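Local coordinates for protein beta-galactoside alpha-2,6-sialyltransferase (Photobacterium sp., PDB 2Z4T) that probably transfers sialic acid from CMP-sialic acid to galactose of acceptors such as lactose, forming an alpha-2,6 linkage, at residues A[226-231]-A[289-294]; A[255-260]-A[279-284]; A[77-82]-A[108-113]. All blocks are in the same frame, centred on the assembly; numbering follows the deposited sequence. Where two conformers were deposited one is given.

Contact 1 of 3, residues A[226-231]-A[289-294]; sequences NIDLYD and NYHFLR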
ATOM      1  N   ASN A 226     -14.136  -0.950  -7.359  1.00 42.87           N
ATOM      2  CA  ASN A 226     -13.467  -1.809  -6.360  1.00 42.54           C
ATOM      3  C   ASN A 226     -13.065  -1.051  -5.098  1.00 41.96           C
ATOM      4  O   ASN A 226     -12.658   0.128  -5.155  1.00 41.73           O
ATOM      5  CB  ASN A 226     -12.215  -2.506  -6.950  1.00 42.56           C
ATOM      6  CG  ASN A 226     -11.535  -3.452  -5.949  1.00 43.39           C
ATOM      7  OD1 ASN A 226     -12.038  -4.554  -5.676  1.00 45.22           O
ATOM      8  ND2 ASN A 226     -10.395  -3.021  -5.388  1.00 41.36           N
ATOM      9  N   ILE A 227     -13.181  -1.741  -3.966  1.00 41.08           N
ATOM     10  CA  ILE A 227     -12.586  -1.291  -2.715  1.00 40.25           C
ATOM     11  C   ILE A 227     -11.608  -2.352  -2.238  1.00 40.51           C
ATOM     12  O   ILE A 227     -11.971  -3.519  -2.056  1.00 40.28           O
ATOM     13  CB  ILE A 227     -13.644  -0.994  -1.620  1.00 40.24           C
ATOM     14  CG1 ILE A 227     -14.748  -0.077  -2.179  1.00 39.30           C
ATOM     15  CG2 ILE A 227     -12.974  -0.403  -0.391  1.00 38.81           C
ATOM     16  CD1 ILE A 227     -15.833   0.274  -1.198  1.00 39.57           C
ATOM     17  N   ASP A 228     -10.352  -1.939  -2.072  1.00 40.69           N
ATOM     18  CA  ASP A 228      -9.301  -2.790  -1.508  1.00 40.37           C
ATOM     19  C   ASP A 228      -9.119  -2.480  -0.038  1.00 39.67           C
ATOM     20  O   ASP A 228      -9.010  -1.312   0.350  1.00 39.56           O
ATOM     21  CB  ASP A 228      -7.974  -2.535  -2.214  1.00 40.62           C
ATOM     22  CG  ASP A 228      -7.846  -3.289  -3.519  1.00 43.26           C
ATOM     23  OD1 ASP A 228      -8.476  -4.366  -3.655  1.00 43.74           O
ATOM     24  OD2 ASP A 228      -7.084  -2.799  -4.407  1.00 46.55           O
ATOM     25  N   LEU A 229      -9.064  -3.522   0.774  1.00 38.96           N
ATOM     26  CA  LEU A 229      -8.787  -3.364   2.192  1.00 38.80           C
ATOM     27  C   LEU A 229      -7.500  -4.110   2.585  1.00 38.69           C
ATOM     28  O   LEU A 229      -7.391  -5.336   2.402  1.00 39.26           O
ATOM     29  CB  LEU A 229     -10.002  -3.808   3.011  1.00 38.76           C
ATOM     30  CG  LEU A 229     -11.179  -2.972   2.481  1.00 39.19           C
ATOM     31  CD1 LEU A 229     -12.416  -3.799   2.138  1.00 38.70           C
ATOM     32  CD2 LEU A 229     -11.480  -1.714   3.317  1.00 35.68           C
ATOM     33  N   TYR A 230      -6.524  -3.356   3.084  1.00 37.94           N
ATOM     34  CA  TYR A 230      -5.245  -3.905   3.487  1.00 38.08           C
ATOM     35  C   TYR A 230      -5.140  -3.681   4.974  1.00 38.26           C
ATOM     36  O   TYR A 230      -5.377  -2.559   5.435  1.00 38.40           O
ATOM     37  CB  TYR A 230      -4.082  -3.199   2.764  1.00 38.44           C
ATOM     38  CG  TYR A 230      -3.967  -3.512   1.291  1.00 38.09           C
ATOM     39  CD1 TYR A 230      -4.386  -2.595   0.323  1.00 38.41           C
ATOM     40  CD2 TYR A 230      -3.447  -4.732   0.858  1.00 39.94           C
ATOM     41  CE1 TYR A 230      -4.304  -2.886  -1.063  1.00 37.90           C
ATOM     42  CE2 TYR A 230      -3.336  -5.038  -0.522  1.00 40.36           C
ATOM     43  CZ  TYR A 230      -3.773  -4.108  -1.465  1.00 40.24           C
ATOM     44  OH  TYR A 230      -3.657  -4.411  -2.804  1.00 40.17           O
ATOM     45  N   ASP A 231      -4.802  -4.742   5.715  1.00 38.10           N
ATOM     46  CA  ASP A 231      -4.687  -4.701   7.180  1.00 38.13           C
ATOM     47  C   ASP A 231      -3.633  -3.718   7.673  1.00 38.04           C
ATOM     48  O   ASP A 231      -2.521  -3.684   7.162  1.00 37.42           O
ATOM     49  CB  ASP A 231      -4.317  -6.077   7.745  1.00 38.30           C
ATOM     50  CG  ASP A 231      -5.438  -7.084   7.632  1.00 38.66           C
ATOM     51  OD1 ASP A 231      -6.604  -6.644   7.582  1.00 40.50           O
ATOM     52  OD2 ASP A 231      -5.149  -8.308   7.581  1.00 38.64           O
ATOM     53  N   ASN A 289     -12.239  -6.242  -2.144  1.00 40.30           N
ATOM     54  CA  ASN A 289     -11.313  -7.322  -1.787  1.00 40.55           C
ATOM     55  C   ASN A 289     -10.609  -7.048  -0.459  1.00 40.03           C
ATOM     56  O   ASN A 289     -10.021  -5.962  -0.276  1.00 39.79           O
ATOM     57  CB  ASN A 289     -10.301  -7.568  -2.913  1.00 40.92           C
ATOM     58  CG  ASN A 289     -10.962  -8.143  -4.166  1.00 42.85           C
ATOM     59  OD1 ASN A 289     -11.320  -7.407  -5.085  1.00 43.65           O
ATOM     60  ND2 ASN A 289     -11.180  -9.452  -4.178  1.00 45.86           N
ATOM     61  N   TYR A 290     -10.712  -8.003   0.472  1.00 38.79           N
ATOM     62  CA  TYR A 290      -9.973  -7.927   1.737  1.00 38.64           C
ATOM     63  C   TYR A 290      -8.649  -8.689   1.635  1.00 39.18           C
ATOM     64  O   TYR A 290      -8.619  -9.928   1.494  1.00 38.87           O
ATOM     65  CB  TYR A 290     -10.785  -8.470   2.921  1.00 37.53           C
ATOM     66  CG  TYR A 290     -11.955  -7.607   3.321  1.00 36.58           C
ATOM     67  CD1 TYR A 290     -11.891  -6.774   4.443  1.00 36.43           C
ATOM     68  CD2 TYR A 290     -13.129  -7.630   2.589  1.00 35.21           C
ATOM     69  CE1 TYR A 290     -12.982  -5.983   4.822  1.00 36.97           C
ATOM     70  CE2 TYR A 290     -14.222  -6.859   2.945  1.00 36.55           C
ATOM     71  CZ  TYR A 290     -14.150  -6.038   4.058  1.00 37.58           C
ATOM     72  OH  TYR A 290     -15.246  -5.281   4.374  1.00 36.67           O
ATOM     73  N   HIS A 291      -7.551  -7.954   1.739  1.00 39.42           N
ATOM     74  CA  HIS A 291      -6.234  -8.572   1.676  0.50 39.80           C
ATOM     75  C   HIS A 291      -5.695  -8.787   3.085  1.00 39.93           C
ATOM     76  O   HIS A 291      -5.134  -7.880   3.683  1.00 40.90           O
ATOM     77  CB  HIS A 291      -5.300  -7.714   0.831  0.50 39.50           C
ATOM     78  CG  HIS A 291      -5.837  -7.428  -0.533  0.50 39.89           C
ATOM     79  ND1 HIS A 291      -6.690  -6.374  -0.790  0.50 39.92           N
ATOM     80  CD2 HIS A 291      -5.674  -8.077  -1.707  0.50 39.37           C
ATOM     81  CE1 HIS A 291      -7.010  -6.374  -2.070  0.50 39.73           C
ATOM     82  NE2 HIS A 291      -6.414  -7.402  -2.648  0.50 39.56           N
ATOM     83  N   PHE A 292      -5.898  -9.985   3.619  1.00 39.39           N
ATOM     84  CA  PHE A 292      -5.556 -10.261   4.999  1.00 38.92           C
ATOM     85  C   PHE A 292      -4.067 -10.518   5.146  1.00 39.26           C
ATOM     86  O   PHE A 292      -3.491 -11.320   4.401  1.00 39.81           O
ATOM     87  CB  PHE A 292      -6.343 -11.479   5.506  1.00 38.81           C
ATOM     88  CG  PHE A 292      -7.670 -11.144   6.185  1.00 37.73           C
ATOM     89  CD1 PHE A 292      -8.600 -10.314   5.582  1.00 36.93           C
ATOM     90  CD2 PHE A 292      -7.990 -11.708   7.420  1.00 37.88           C
ATOM     91  CE1 PHE A 292      -9.828 -10.026   6.191  1.00 36.99           C
ATOM     92  CE2 PHE A 292      -9.221 -11.419   8.057  1.00 38.67           C
ATOM     93  CZ  PHE A 292     -10.142 -10.581   7.434  1.00 38.13           C
ATOM     94  N   LEU A 293      -3.439  -9.860   6.116  1.00 39.03           N
ATOM     95  CA  LEU A 293      -2.061 -10.190   6.472  1.00 38.72           C
ATOM     96  C   LEU A 293      -1.892 -11.701   6.672  1.00 39.23           C
ATOM     97  O   LEU A 293      -0.896 -12.291   6.233  1.00 39.88           O
ATOM     98  CB  LEU A 293      -1.639  -9.440   7.739  1.00 38.80           C
ATOM     99  CG  LEU A 293      -0.202  -9.571   8.237  1.00 37.41           C
ATOM    100  CD1 LEU A 293       0.803  -9.202   7.158  1.00 37.30           C
ATOM    101  CD2 LEU A 293       0.001  -8.726   9.486  1.00 37.99           C
ATOM    102  N   ARG A 294      -2.852 -12.322   7.344  1.00 39.00           N
ATOM    103  CA  ARG A 294      -2.849 -13.765   7.497  1.00 38.99           C
ATOM    104  C   ARG A 294      -4.273 -14.276   7.355  1.00 39.53           C
ATOM    105  O   ARG A 294      -5.014 -14.395   8.340  1.00 39.89           O
ATOM    106  CB  ARG A 294      -2.242 -14.174   8.841  1.00 38.65           C
ATOM    107  CG  ARG A 294      -0.698 -14.101   8.914  1.00 38.48           C
ATOM    108  CD  ARG A 294      -0.016 -15.183   8.069  1.00 36.76           C
ATOM    109  NE  ARG A 294      -0.250 -16.520   8.632  1.00 37.41           N
ATOM    110  CZ  ARG A 294       0.565 -17.133   9.492  1.00 38.63           C
ATOM    111  NH1 ARG A 294       1.690 -16.539   9.891  1.00 39.03           N
ATOM    112  NH2 ARG A 294       0.261 -18.340   9.962  1.00 38.43           N
TER
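L229 sets its CD1 methyl over the centre of the Y290 ring, 3.5 Å from L229 CD1 to the ring centroid and 14° off the normal, a CH-pi contact. Both side chains leave the same face of the sheet side by side; a branched aliphatic side chain against a flat ring suits this buried layer, while Y290 OH bonds V279 O. On the other face Y230 and H291 form an offset stack, centroids 4.4 Å apart, with Y230 CE2 above the imidazole near its rim. H291 has two deposited conformers, which makes this stack tentative; Y230 OH bonds D134. Between these two layers the parallel strands pair: N289 N donates to I227 O at 2.7 Å, L229 N to N289 O at 2.8 Å, and H291 N to L229 O. Past the strand end, D231 has CG beside its backbone N (chi1 -70°), and its OD2 accepts L293 N at 2.7 Å on the anti side of the carboxylate, 33° out of the plane. Apolar and aromatic contacts thus back the strand pairing, whereas OD2 of buried D231, held by the L293 amide and Y237 hydroxyl, ties this neighbour of glycan-pocket D232 to the loop after strand 288-292.

Contact 2 of 3, residues A[255-260]-A[279-284]; sequences IGKDYL and VYNWQK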
ATOM      1  N   ILE A 255     -26.521  -6.632  10.699  1.00 42.89           N
ATOM      2  CA  ILE A 255     -26.833  -5.335  11.273  1.00 42.75           C
ATOM      3  C   ILE A 255     -25.749  -4.354  10.837  1.00 43.08           C
ATOM      4  O   ILE A 255     -26.052  -3.207  10.521  1.00 43.50           O
ATOM      5  CB  ILE A 255     -26.966  -5.410  12.806  1.00 42.61           C
ATOM      6  CG1 ILE A 255     -28.266  -6.142  13.155  1.00 41.70           C
ATOM      7  CG2 ILE A 255     -26.915  -4.013  13.433  1.00 41.83           C
ATOM      8  CD1 ILE A 255     -28.325  -6.711  14.593  1.00 41.02           C
ATOM      9  N   GLY A 256     -24.501  -4.827  10.784  1.00 42.76           N
ATOM     10  CA  GLY A 256     -23.406  -4.052  10.237  1.00 43.13           C
ATOM     11  C   GLY A 256     -23.640  -3.523   8.821  1.00 43.76           C
ATOM     12  O   GLY A 256     -23.369  -2.350   8.551  1.00 44.01           O
ATOM     13  N   LYS A 257     -24.146  -4.368   7.919  1.00 43.78           N
ATOM     14  CA  LYS A 257     -24.439  -3.942   6.558  1.00 44.22           C
ATOM     15  C   LYS A 257     -25.474  -2.814   6.485  1.00 44.41           C
ATOM     16  O   LYS A 257     -25.256  -1.819   5.795  1.00 44.29           O
ATOM     17  CB  LYS A 257     -24.864  -5.115   5.674  1.00 44.21           C
ATOM     18  CG  LYS A 257     -25.724  -4.698   4.491  1.00 45.91           C
ATOM     19  CD  LYS A 257     -25.533  -5.609   3.320  1.00 50.52           C
ATOM     20  CE  LYS A 257     -26.796  -5.751   2.484  1.00 52.57           C
ATOM     21  NZ  LYS A 257     -27.341  -4.454   1.994  1.00 54.70           N
ATOM     22  N   ASP A 258     -26.596  -2.981   7.182  1.00 44.54           N
ATOM     23  CA  ASP A 258     -27.684  -1.994   7.125  1.00 44.77           C
ATOM     24  C   ASP A 258     -27.202  -0.669   7.696  1.00 44.65           C
ATOM     25  O   ASP A 258     -27.521   0.405   7.173  1.00 44.19           O
ATOM     26  CB  ASP A 258     -28.920  -2.479   7.898  1.00 44.39           C
ATOM     27  CG  ASP A 258     -29.502  -3.763   7.322  1.00 45.20           C
ATOM     28  OD1 ASP A 258     -29.529  -3.920   6.081  1.00 47.07           O
ATOM     29  OD2 ASP A 258     -29.941  -4.617   8.113  1.00 45.69           O
ATOM     30  N   TYR A 259     -26.410  -0.770   8.761  1.00 44.50           N
ATOM     31  CA  TYR A 259     -25.880   0.397   9.435  1.00 44.39           C
ATOM     32  C   TYR A 259     -24.986   1.168   8.474  1.00 44.24           C
ATOM     33  O   TYR A 259     -25.199   2.376   8.257  1.00 44.18           O
ATOM     34  CB  TYR A 259     -25.112   0.008  10.702  1.00 43.90           C
ATOM     35  CG  TYR A 259     -24.356   1.168  11.283  1.00 43.83           C
ATOM     36  CD1 TYR A 259     -25.006   2.154  12.034  1.00 43.13           C
ATOM     37  CD2 TYR A 259     -22.985   1.304  11.055  1.00 42.19           C
ATOM     38  CE1 TYR A 259     -24.284   3.241  12.552  1.00 43.38           C
ATOM     39  CE2 TYR A 259     -22.274   2.366  11.565  1.00 41.27           C
ATOM     40  CZ  TYR A 259     -22.915   3.328  12.309  1.00 42.75           C
ATOM     41  OH  TYR A 259     -22.170   4.373  12.800  1.00 43.65           O
ATOM     42  N   LEU A 260     -24.023   0.453   7.891  1.00 43.69           N
ATOM     43  CA  LEU A 260     -23.080   1.033   6.938  1.00 44.02           C
ATOM     44  C   LEU A 260     -23.828   1.609   5.739  1.00 44.60           C
ATOM     45  O   LEU A 260     -23.572   2.747   5.330  1.00 45.10           O
ATOM     46  CB  LEU A 260     -22.011   0.006   6.497  1.00 43.35           C
ATOM     47  CG  LEU A 260     -20.866   0.488   5.602  1.00 43.23           C
ATOM     48  CD1 LEU A 260     -20.096   1.609   6.269  1.00 43.06           C
ATOM     49  CD2 LEU A 260     -19.899  -0.627   5.238  1.00 43.45           C
ATOM     50  N   VAL A 279     -16.496  -2.869   9.634  1.00 40.03           N
ATOM     51  CA  VAL A 279     -15.405  -2.948   8.670  1.00 40.19           C
ATOM     52  C   VAL A 279     -15.450  -4.156   7.731  1.00 40.10           C
ATOM     53  O   VAL A 279     -14.821  -4.127   6.655  1.00 40.23           O
ATOM     54  CB  VAL A 279     -13.995  -2.736   9.296  1.00 40.21           C
ATOM     55  CG1 VAL A 279     -13.964  -1.404  10.030  1.00 41.36           C
ATOM     56  CG2 VAL A 279     -13.594  -3.856  10.199  1.00 39.68           C
ATOM     57  N   TYR A 280     -16.205  -5.187   8.118  1.00 39.18           N
ATOM     58  CA  TYR A 280     -16.323  -6.396   7.312  1.00 39.09           C
ATOM     59  C   TYR A 280     -17.630  -6.493   6.523  1.00 39.44           C
ATOM     60  O   TYR A 280     -18.165  -7.574   6.336  1.00 39.33           O
ATOM     61  CB  TYR A 280     -16.035  -7.654   8.148  1.00 38.69           C
ATOM     62  CG  TYR A 280     -14.618  -7.635   8.691  1.00 38.18           C
ATOM     63  CD1 TYR A 280     -13.532  -7.728   7.827  1.00 37.69           C
ATOM     64  CD2 TYR A 280     -14.365  -7.466  10.068  1.00 37.87           C
ATOM     65  CE1 TYR A 280     -12.214  -7.687   8.300  1.00 37.50           C
ATOM     66  CE2 TYR A 280     -13.071  -7.427  10.557  1.00 37.38           C
ATOM     67  CZ  TYR A 280     -11.992  -7.533   9.659  1.00 38.77           C
ATOM     68  OH  TYR A 280     -10.695  -7.471  10.109  1.00 38.10           O
ATOM     69  N   ASN A 281     -18.121  -5.353   6.043  1.00 39.75           N
ATOM     70  CA  ASN A 281     -19.305  -5.323   5.186  1.00 39.80           C
ATOM     71  C   ASN A 281     -19.092  -4.653   3.837  1.00 39.98           C
ATOM     72  O   ASN A 281     -20.033  -4.607   3.029  1.00 40.13           O
ATOM     73  CB  ASN A 281     -20.493  -4.676   5.902  1.00 40.00           C
ATOM     74  CG  ASN A 281     -21.271  -5.660   6.721  1.00 40.69           C
ATOM     75  OD1 ASN A 281     -21.179  -5.680   7.945  1.00 43.68           O
ATOM     76  ND2 ASN A 281     -22.031  -6.500   6.053  1.00 41.03           N
ATOM     77  N   TRP A 282     -17.875  -4.160   3.566  1.00 40.02           N
ATOM     78  CA  TRP A 282     -17.611  -3.505   2.271  1.00 40.72           C
ATOM     79  C   TRP A 282     -18.075  -4.357   1.087  1.00 40.87           C
ATOM     80  O   TRP A 282     -18.709  -3.849   0.161  1.00 40.97           O
ATOM     81  CB  TRP A 282     -16.139  -3.064   2.108  1.00 40.84           C
ATOM     82  CG  TRP A 282     -15.729  -2.000   3.105  1.00 41.15           C
ATOM     83  CD1 TRP A 282     -14.756  -2.100   4.068  1.00 40.32           C
ATOM     84  CD2 TRP A 282     -16.309  -0.695   3.262  1.00 40.27           C
ATOM     85  NE1 TRP A 282     -14.696  -0.942   4.802  1.00 39.62           N
ATOM     86  CE2 TRP A 282     -15.632  -0.062   4.324  1.00 40.53           C
ATOM     87  CE3 TRP A 282     -17.316   0.005   2.592  1.00 39.77           C
ATOM     88  CZ2 TRP A 282     -15.942   1.241   4.740  1.00 41.61           C
ATOM     89  CZ3 TRP A 282     -17.631   1.295   3.015  1.00 40.94           C
ATOM     90  CH2 TRP A 282     -16.944   1.900   4.072  1.00 40.78           C
ATOM     91  N   GLN A 283     -17.793  -5.652   1.163  1.00 40.91           N
ATOM     92  CA  GLN A 283     -18.094  -6.603   0.090  1.00 41.56           C
ATOM     93  C   GLN A 283     -19.585  -6.834  -0.122  1.00 41.90           C
ATOM     94  O   GLN A 283     -19.994  -7.323  -1.183  1.00 42.52           O
ATOM     95  CB  GLN A 283     -17.400  -7.953   0.363  1.00 41.58           C
ATOM     96  CG  GLN A 283     -18.115  -8.873   1.370  1.00 40.63           C
ATOM     97  CD  GLN A 283     -17.974  -8.432   2.821  1.00 40.75           C
ATOM     98  OE1 GLN A 283     -17.496  -7.335   3.117  1.00 39.66           O
ATOM     99  NE2 GLN A 283     -18.397  -9.297   3.738  1.00 41.31           N
ATOM    100  N   LYS A 284     -20.395  -6.508   0.883  1.00 41.73           N
ATOM    101  CA  LYS A 284     -21.845  -6.641   0.753  1.00 41.50           C
ATOM    102  C   LYS A 284     -22.465  -5.465   0.009  1.00 41.62           C
ATOM    103  O   LYS A 284     -23.614  -5.544  -0.401  1.00 41.66           O
ATOM    104  CB  LYS A 284     -22.500  -6.766   2.128  1.00 41.36           C
ATOM    105  CG  LYS A 284     -22.128  -8.015   2.898  1.00 41.90           C
ATOM    106  CD  LYS A 284     -22.648  -9.269   2.223  1.00 40.92           C
ATOM    107  CE  LYS A 284     -21.769 -10.442   2.562  1.00 43.36           C
ATOM    108  NZ  LYS A 284     -22.462 -11.731   2.356  1.00 44.12           N
TER
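K257 of helix 249-265 and N281, in the turn leading into the short, weakly bonded helix 282-285, bring their CA atoms within 5.5 Å. N281 directs its side chain at the helix backbone, N281 CG lying 3.6 Å from K257 CA, and G256 suits the spot because, with no side chain, it leaves the amide end room against the main chain. One turn on, L260 has CG anti to its backbone N (chi1 -174°) and crosses W282 at about a right angle. Its CD2 sits over one face of the indole, 3.8 Å from L260 CD2 to the centroid of the six-membered ring and 17° off the normal, a CH-pi contact. At the outer margin the lysines meet through their methylenes, K257 CD to K284 CB at 3.5 Å. Long aliphatic stems pack here while the charges diverge: K257 NZ makes a salt bridge with E261, and K284 a cation-pi contact with Y310. N281 O accepts K284 N at 2.9 Å, closing the turn. The contact is flanked by helix 305-311 beside the lysines and by helix 205-216, where L260 touches F206 and W282 bonds S205; W282 rests on I227 and L229 of strand 222-230.

Contact 3 of 3, residues A[77-82]-A[108-113]; sequences LSVVAP and VTLNVV
V112 meets two residues with two branches: its CG1 lies 4.1 Å from A81 CB, and its CG2 4.2 Å from P82 CD. Here the chains come closest, with A81 CA and V112 CA 6.8 Å apart, and a small alanine and a compact proline suit the narrow gap. The backbones stand farther apart at V79 CA and L110 CA (10.2 Å) and at L77 CA and V108 CA (9.3 Å), where larger side chains fill the gap. L77 reaches across, CG anti to its backbone N (chi1 173°), meeting V108 tip to tip with L77 CD2 4.0 Å from V108 CG1. Midway, V79 CG2 lies 4.0 Å from L110 CD1 as the side chains cross obliquely. W57 of strand 52-61 packs on both L77 and V108. The residues between these turn outward: V80 is exposed, while S78 OG bonds Y39 OH and N111 ND2 bonds N31 and T33, polar groups fit for the outer surfaces. No hydrogen bond joins the two segments, whose directions differ by 22°. Strand 77-80 pairs instead with 39-42, and 103-122 with 26-35 and 88-98. Two layers meeting through apolar inner faces alone are characteristic of the immunoglobulin-like beta-sandwich, here the PKD-like domain.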
ATOM      1  N   LEU A  77      -2.664  16.782 -35.910  1.00 53.23           N
ATOM      2  CA  LEU A  77      -4.034  16.349 -35.640  1.00 52.26           C
ATOM      3  C   LEU A  77      -4.551  16.922 -34.327  1.00 51.45           C
ATOM      4  O   LEU A  77      -3.993  16.667 -33.264  1.00 51.03           O
ATOM      5  CB  LEU A  77      -4.097  14.820 -35.581  1.00 52.18           C
ATOM      6  CG  LEU A  77      -5.422  14.183 -35.141  1.00 52.53           C
ATOM      7  CD1 LEU A  77      -6.488  14.233 -36.264  1.00 51.27           C
ATOM      8  CD2 LEU A  77      -5.202  12.760 -34.621  1.00 50.58           C
ATOM      9  N   SER A  78      -5.627  17.689 -34.410  1.00 50.75           N
ATOM     10  CA  SER A  78      -6.227  18.259 -33.228  1.00 50.29           C
ATOM     11  C   SER A  78      -7.677  17.788 -33.070  1.00 49.91           C
ATOM     12  O   SER A  78      -8.525  18.051 -33.930  1.00 49.96           O
ATOM     13  CB  SER A  78      -6.143  19.775 -33.300  1.00 50.21           C
ATOM     14  OG  SER A  78      -6.005  20.286 -31.997  1.00 51.47           O
ATOM     15  N   VAL A  79      -7.942  17.056 -31.988  1.00 49.24           N
ATOM     16  CA  VAL A  79      -9.280  16.539 -31.683  1.00 48.39           C
ATOM     17  C   VAL A  79      -9.552  16.440 -30.190  1.00 47.86           C
ATOM     18  O   VAL A  79      -8.639  16.296 -29.377  1.00 48.32           O
ATOM     19  CB  VAL A  79      -9.555  15.145 -32.310  1.00 48.65           C
ATOM     20  CG1 VAL A  79      -9.961  15.299 -33.760  1.00 49.84           C
ATOM     21  CG2 VAL A  79      -8.355  14.223 -32.186  1.00 48.11           C
ATOM     22  N   VAL A  80     -10.825  16.499 -29.849  1.00 46.87           N
ATOM     23  CA  VAL A  80     -11.283  16.338 -28.489  1.00 46.30           C
ATOM     24  C   VAL A  80     -11.962  14.975 -28.452  1.00 46.31           C
ATOM     25  O   VAL A  80     -12.806  14.685 -29.303  1.00 47.23           O
ATOM     26  CB  VAL A  80     -12.287  17.465 -28.128  1.00 46.05           C
ATOM     27  CG1 VAL A  80     -12.738  17.354 -26.692  1.00 45.12           C
ATOM     28  CG2 VAL A  80     -11.645  18.842 -28.377  1.00 45.65           C
ATOM     29  N   ALA A  81     -11.582  14.124 -27.502  1.00 45.48           N
ATOM     30  CA  ALA A  81     -12.215  12.825 -27.339  1.00 44.47           C
ATOM     31  C   ALA A  81     -13.674  13.063 -26.997  1.00 44.11           C
ATOM     32  O   ALA A  81     -13.977  14.031 -26.306  1.00 43.94           O
ATOM     33  CB  ALA A  81     -11.537  12.060 -26.229  1.00 44.49           C
ATOM     34  N   PRO A  82     -14.587  12.194 -27.474  1.00 43.80           N
ATOM     35  CA  PRO A  82     -16.015  12.418 -27.250  1.00 43.61           C
ATOM     36  C   PRO A  82     -16.424  12.011 -25.839  1.00 44.26           C
ATOM     37  O   PRO A  82     -15.606  11.443 -25.100  1.00 44.43           O
ATOM     38  CB  PRO A  82     -16.677  11.488 -28.264  1.00 43.45           C
ATOM     39  CG  PRO A  82     -15.737  10.375 -28.422  1.00 43.73           C
ATOM     40  CD  PRO A  82     -14.340  10.944 -28.212  1.00 43.86           C
ATOM     41  N   VAL A 108      -3.346   6.628 -37.205  1.00 41.32           N
ATOM     42  CA  VAL A 108      -3.468   7.033 -35.796  1.00 41.13           C
ATOM     43  C   VAL A 108      -4.637   6.310 -35.142  1.00 41.06           C
ATOM     44  O   VAL A 108      -5.729   6.294 -35.677  1.00 40.63           O
ATOM     45  CB  VAL A 108      -3.677   8.574 -35.657  1.00 41.24           C
ATOM     46  CG1 VAL A 108      -4.009   8.985 -34.192  1.00 40.54           C
ATOM     47  CG2 VAL A 108      -2.453   9.314 -36.145  1.00 41.46           C
ATOM     48  N   THR A 109      -4.393   5.719 -33.979  1.00 41.31           N
ATOM     49  CA  THR A 109      -5.438   5.059 -33.215  1.00 41.50           C
ATOM     50  C   THR A 109      -5.562   5.704 -31.847  1.00 41.23           C
ATOM     51  O   THR A 109      -4.594   5.786 -31.102  1.00 41.34           O
ATOM     52  CB  THR A 109      -5.160   3.560 -33.052  1.00 41.50           C
ATOM     53  OG1 THR A 109      -5.216   2.944 -34.331  1.00 42.70           O
ATOM     54  CG2 THR A 109      -6.224   2.906 -32.211  1.00 42.88           C
ATOM     55  N   LEU A 110      -6.760   6.170 -31.526  1.00 41.18           N
ATOM     56  CA  LEU A 110      -7.039   6.702 -30.208  1.00 41.17           C
ATOM     57  C   LEU A 110      -7.971   5.730 -29.488  1.00 42.01           C
ATOM     58  O   LEU A 110      -9.115   5.510 -29.916  1.00 41.99           O
ATOM     59  CB  LEU A 110      -7.631   8.116 -30.295  1.00 40.55           C
ATOM     60  CG  LEU A 110      -6.808   9.162 -31.073  1.00 40.24           C
ATOM     61  CD1 LEU A 110      -7.462  10.536 -31.055  1.00 40.58           C
ATOM     62  CD2 LEU A 110      -5.397   9.292 -30.539  1.00 41.04           C
ATOM     63  N   ASN A 111      -7.449   5.120 -28.419  1.00 42.36           N
ATOM     64  CA  ASN A 111      -8.244   4.324 -27.501  1.00 43.09           C
ATOM     65  C   ASN A 111      -8.836   5.286 -26.481  1.00 42.64           C
ATOM     66  O   ASN A 111      -8.108   5.817 -25.608  1.00 43.45           O
ATOM     67  CB  ASN A 111      -7.379   3.258 -26.797  1.00 43.47           C
ATOM     68  CG  ASN A 111      -6.379   2.575 -27.754  1.00 46.90           C
ATOM     69  OD1 ASN A 111      -6.780   1.855 -28.683  1.00 50.48           O
ATOM     70  ND2 ASN A 111      -5.068   2.805 -27.529  1.00 47.69           N
ATOM     71  N   VAL A 112     -10.135   5.542 -26.615  1.00 41.49           N
ATOM     72  CA  VAL A 112     -10.861   6.389 -25.670  1.00 40.91           C
ATOM     73  C   VAL A 112     -11.459   5.533 -24.542  1.00 41.26           C
ATOM     74  O   VAL A 112     -12.229   4.597 -24.791  1.00 40.53           O
ATOM     75  CB  VAL A 112     -11.976   7.263 -26.340  1.00 40.70           C
ATOM     76  CG1 VAL A 112     -12.563   8.229 -25.309  1.00 38.42           C
ATOM     77  CG2 VAL A 112     -11.431   8.054 -27.554  1.00 39.64           C
ATOM     78  N   VAL A 113     -11.085   5.854 -23.305  1.00 41.35           N
ATOM     79  CA  VAL A 113     -11.479   5.034 -22.148  1.00 41.89           C
ATOM     80  C   VAL A 113     -12.085   5.953 -21.099  1.00 42.27           C
ATOM     81  O   VAL A 113     -11.779   7.159 -21.084  1.00 42.71           O
ATOM     82  CB  VAL A 113     -10.269   4.266 -21.553  1.00 41.90           C
ATOM     83  CG1 VAL A 113      -9.581   3.374 -22.640  1.00 40.71           C
ATOM     84  CG2 VAL A 113      -9.250   5.250 -20.941  1.00 41.85           C
TER

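Contacts 1 and 2, both in the glycosyltransferase part of the chain, have centres 15 Å apart and meet at Y290, whose ring meets Y280 and whose OH lies 2.6 Å from V279 O and 3.0 Å from W282 N, and at W282, packed on I227 and L229. The helical excursion of contact 2 thus packs against the strand pair of contact 1. Contact 1 is the one near the active site: the L293 side chain is about 6 Å from bound CMP and about 4 Å from the side chain of S450, which binds it. Contact 3 is remote, centred about 36 Å from contact 1 and 41 Å from contact 2, yet its strand 103-122 runs on into the catalytic domain's sheet.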